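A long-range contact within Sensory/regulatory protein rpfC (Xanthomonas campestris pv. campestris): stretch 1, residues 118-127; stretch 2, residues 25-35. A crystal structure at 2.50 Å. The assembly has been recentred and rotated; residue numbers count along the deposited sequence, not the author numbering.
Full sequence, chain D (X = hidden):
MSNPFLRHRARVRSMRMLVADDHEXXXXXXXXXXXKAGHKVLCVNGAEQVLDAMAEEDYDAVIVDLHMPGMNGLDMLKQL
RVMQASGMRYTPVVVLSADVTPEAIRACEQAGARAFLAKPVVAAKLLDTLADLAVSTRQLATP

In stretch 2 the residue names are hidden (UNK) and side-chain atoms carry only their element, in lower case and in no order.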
# COMPACT_ATOMS: atom_id res chain seq x y z
N ALA D 118 -1.94 39.76 -6.56
CA ALA D 118 -2.56 40.01 -7.86
C ALA D 118 -1.91 41.16 -8.62
O ALA D 118 -1.43 42.13 -8.02
CB ALA D 118 -4.06 40.25 -7.70
N LYS D 119 -1.88 41.03 -9.94
CA LYS D 119 -1.46 42.09 -10.84
C LYS D 119 -2.70 42.70 -11.52
O LYS D 119 -3.63 41.96 -11.88
CB LYS D 119 -0.49 41.55 -11.89
CG LYS D 119 0.96 41.49 -11.44
CD LYS D 119 1.83 40.74 -12.44
CE LYS D 119 2.29 41.60 -13.60
NZ LYS D 119 3.07 40.81 -14.59
N PRO D 120 -2.74 44.04 -11.70
CA PRO D 120 -1.73 45.04 -11.30
C PRO D 120 -1.57 45.12 -9.79
O PRO D 120 -2.55 45.03 -9.05
CB PRO D 120 -2.30 46.35 -11.85
CG PRO D 120 -3.76 46.11 -11.99
CD PRO D 120 -3.89 44.67 -12.37
N VAL D 121 -0.32 45.28 -9.35
CA VAL D 121 0.00 45.19 -7.93
C VAL D 121 -0.49 46.41 -7.13
O VAL D 121 -0.31 47.56 -7.55
CB VAL D 121 1.52 44.92 -7.70
CG1 VAL D 121 2.38 46.15 -8.00
CG2 VAL D 121 1.77 44.40 -6.29
N VAL D 122 -1.13 46.14 -6.00
CA VAL D 122 -1.51 47.18 -5.05
C VAL D 122 -0.29 47.48 -4.19
O VAL D 122 0.24 46.60 -3.51
CB VAL D 122 -2.72 46.76 -4.17
CG1 VAL D 122 -3.18 47.92 -3.29
CG2 VAL D 122 -3.88 46.26 -5.03
N ALA D 123 0.16 48.74 -4.24
CA ALA D 123 1.35 49.18 -3.51
C ALA D 123 1.27 48.94 -2.00
O ALA D 123 2.26 48.56 -1.38
CB ALA D 123 1.63 50.65 -3.80
N ALA D 124 0.08 49.15 -1.44
CA ALA D 124 -0.16 48.92 -0.01
C ALA D 124 -0.03 47.45 0.37
O ALA D 124 0.59 47.12 1.38
CB ALA D 124 -1.53 49.47 0.39
N LYS D 125 -0.62 46.57 -0.44
CA LYS D 125 -0.57 45.12 -0.19
C LYS D 125 0.80 44.50 -0.45
O LYS D 125 1.15 43.51 0.19
CB LYS D 125 -1.65 44.38 -1.00
CG LYS D 125 -2.75 43.74 -0.16
CD LYS D 125 -3.66 44.77 0.51
CE LYS D 125 -4.61 44.12 1.50
NZ LYS D 125 -5.42 45.13 2.23
N LEU D 126 1.55 45.08 -1.38
CA LEU D 126 2.90 44.60 -1.68
C LEU D 126 3.87 44.95 -0.55
O LEU D 126 4.59 44.08 -0.05
CB LEU D 126 3.39 45.15 -3.02
CG LEU D 126 4.74 44.65 -3.58
CD1 LEU D 126 4.70 43.17 -3.93
CD2 LEU D 126 5.14 45.47 -4.80
N LEU D 127 3.88 46.22 -0.15
CA LEU D 127 4.81 46.72 0.87
C LEU D 127 4.56 46.14 2.26
O LEU D 127 5.50 45.95 3.03
CB LEU D 127 4.79 48.26 0.92
CG LEU D 127 5.41 49.01 -0.26
CD1 LEU D 127 4.93 50.46 -0.29
CD2 LEU D 127 6.94 48.95 -0.23
N UNK D 25 7.33 47.48 -19.11
CA UNK D 25 6.43 48.33 -18.33
C UNK D 25 6.24 47.84 -16.89
O UNK D 25 6.28 48.64 -15.95
c UNK D 25 5.08 48.47 -19.03
N UNK D 26 6.05 46.53 -16.73
CA UNK D 26 5.87 45.92 -15.41
C UNK D 26 7.08 46.08 -14.49
O UNK D 26 6.93 46.35 -13.30
c UNK D 26 4.13 44.22 -16.16
n UNK D 26 4.00 43.15 -16.93
c UNK D 26 5.50 44.44 -15.54
o UNK D 26 3.20 45.00 -15.94
N UNK D 27 8.28 45.92 -15.06
CA UNK D 27 9.52 46.13 -14.32
C UNK D 27 9.66 47.58 -13.87
O UNK D 27 10.13 47.86 -12.76
c UNK D 27 12.31 44.40 -18.55
c UNK D 27 10.74 45.73 -15.16
n UNK D 27 12.55 44.70 -17.28
n UNK D 27 12.73 45.21 -19.51
c UNK D 27 12.14 43.88 -16.14
c UNK D 27 10.77 44.27 -15.59
n UNK D 27 11.66 43.29 -18.88
N UNK D 28 9.23 48.50 -14.74
CA UNK D 28 9.34 49.94 -14.47
C UNK D 28 8.41 50.42 -13.35
O UNK D 28 8.84 51.19 -12.49
s UNK D 28 10.07 51.85 -18.11
c UNK D 28 9.10 50.75 -15.75
c UNK D 28 11.71 51.80 -18.83
c UNK D 28 10.29 50.75 -16.70
N UNK D 29 7.16 49.97 -13.36
CA UNK D 29 6.19 50.35 -12.32
C UNK D 29 6.56 49.77 -10.95
O UNK D 29 6.33 50.40 -9.92
c UNK D 29 4.26 50.84 -13.90
c UNK D 29 4.71 50.02 -12.69
c UNK D 29 4.50 48.53 -12.93
N UNK D 30 7.13 48.57 -10.95
CA UNK D 30 7.57 47.91 -9.72
C UNK D 30 8.81 48.59 -9.13
O UNK D 30 8.88 48.79 -7.92
c UNK D 30 6.90 44.18 -10.65
c UNK D 30 7.82 46.42 -9.94
c UNK D 30 6.05 45.27 -8.56
c UNK D 30 6.59 45.51 -9.96
N UNK D 31 9.77 48.93 -9.99
CA UNK D 31 10.98 49.63 -9.58
C UNK D 31 10.65 51.00 -8.96
O UNK D 31 11.20 51.36 -7.92
c UNK D 31 13.31 50.37 -10.41
o UNK D 31 14.43 49.40 -12.30
n UNK D 31 14.88 51.55 -11.83
c UNK D 31 11.93 49.80 -10.77
c UNK D 31 14.26 50.40 -11.60
N UNK D 32 9.75 51.73 -9.61
CA UNK D 32 9.35 53.07 -9.17
C UNK D 32 8.67 53.09 -7.80
O UNK D 32 9.00 53.91 -6.95
n UNK D 32 7.76 57.76 -11.59
n UNK D 32 5.60 57.25 -11.00
c UNK D 32 8.44 53.72 -10.21
c UNK D 32 8.23 55.05 -12.35
n UNK D 32 6.98 55.60 -11.82
c UNK D 32 6.78 56.86 -11.47
c UNK D 32 9.17 54.56 -11.26
N UNK D 33 7.72 52.17 -7.59
CA UNK D 33 6.91 52.18 -6.37
C UNK D 33 7.66 51.72 -5.11
O UNK D 33 7.42 52.25 -4.02
c UNK D 33 5.50 49.24 -5.23
c UNK D 33 5.60 51.40 -6.55
c UNK D 33 4.30 49.43 -7.40
c UNK D 33 5.53 49.86 -6.62
N UNK D 34 8.56 50.76 -5.26
CA UNK D 34 9.28 50.22 -4.10
C UNK D 34 10.66 50.86 -3.87
O UNK D 34 11.37 50.48 -2.94
c UNK D 34 9.34 48.68 -4.13
c UNK D 34 10.12 47.88 -5.17
c UNK D 34 9.40 46.58 -5.46
c UNK D 34 11.52 47.59 -4.67
N UNK D 35 11.02 51.83 -4.70
CA UNK D 35 12.15 52.71 -4.39
C UNK D 35 11.72 53.73 -3.34
O UNK D 35 12.52 54.15 -2.50
c UNK D 35 13.74 52.64 -6.39
c UNK D 35 14.10 53.22 -7.74
o UNK D 35 15.13 52.78 -8.31
c UNK D 35 12.66 53.42 -5.65
o UNK D 35 13.37 54.10 -8.25

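Position 25 carries a single carbon on its CA and lies out of reach of stretch 1; one carbon and nothing more is Ala 25. Its backbone O accepts a hydrogen bond from the N of position 29, the first of the i to i+4 bonds that make this stretch a helix.

Position 26 has two carbons, the second bearing one oxygen and one nitrogen, and nears the end of Lys 119: a short amide, Asn 26. Its CA-to-CB bond points toward stretch 1, and its ND2 lies 3.4 Å from NZ of Lys 119. Both atoms are donors, so this is proximity without a hydrogen bond.

At position 27, three carbons lead to a nitrogen and then to a carbon holding two more nitrogens. That guanidinium identifies Arg 27, which stays out of reach of stretch 1.

Position 28 is an unbranched chain of two carbons, a sulfur and a last carbon, hence a thioether: Met 28. It is exposed and takes no part in the contact.

Position 29 forks at once, its first carbon carrying two others, which makes it Val 29. Its CA-to-CB bond points toward stretch 1, yet CG2 of Val 29 stays 5.9 Å from CG1 of Val 121, too far for contact.

Position 30 has four carbons, forked at the second, which touch Val 121 and Leu 126; it is Leu 30. Its CA-to-CB bond runs sideways, but the end of the chain comes nearer: CD2 of Leu 30 sits 3.8 Å from CG1 of Val 121 and 3.9 Å from CD2 of Leu 126.

Position 31, three carbons with an oxygen and a nitrogen on the third, is the longer amide, Gln 31, out of reach.

Position 32 repeats the guanidinium pattern and is Arg 32, exposed and also out of reach.

Position 33 again shows four carbons forked at the second, touching Val 121, Ala 123 and Leu 126, and its CA-to-CB bond points toward stretch 1. This is Leu 33, the residue with the largest area covered by the other stretch. Its CD2 lies 3.8 Å from CG1 of Val 121, while its CD1 lies 3.8 Å from CD2 of Leu 126 and 4.4 Å from CB of Ala 123.

Position 34 has the same four-carbon fork, touching Leu 126: Leu 34. It is buried, and its CA-to-CB bond runs sideways, with its CD2 4.5 Å from CD2 of Leu 126.

Position 35 ends three carbons with two oxygens, a carboxylate: Glu 35, out of reach.

The contact is small, 339 Å² over both sides, and chiefly apolar, without hydrogen bonds across it. Val 122 sits at the N-cap position before helix 123-127, its backbone O accepting a hydrogen bond from N of Leu 126; the helix axes cross at 71°, 10.9 Å apart. The design rule is economical: leucines at 30 and 33 meet a valine and a leucine, Ala 123 adds a small lateral touch, and ND2 of Asn 26 and NZ of Lys 119 are hydrogen-bonded elsewhere in the structure.

Stretch 2 (25-35) ANRMVLQRLLE
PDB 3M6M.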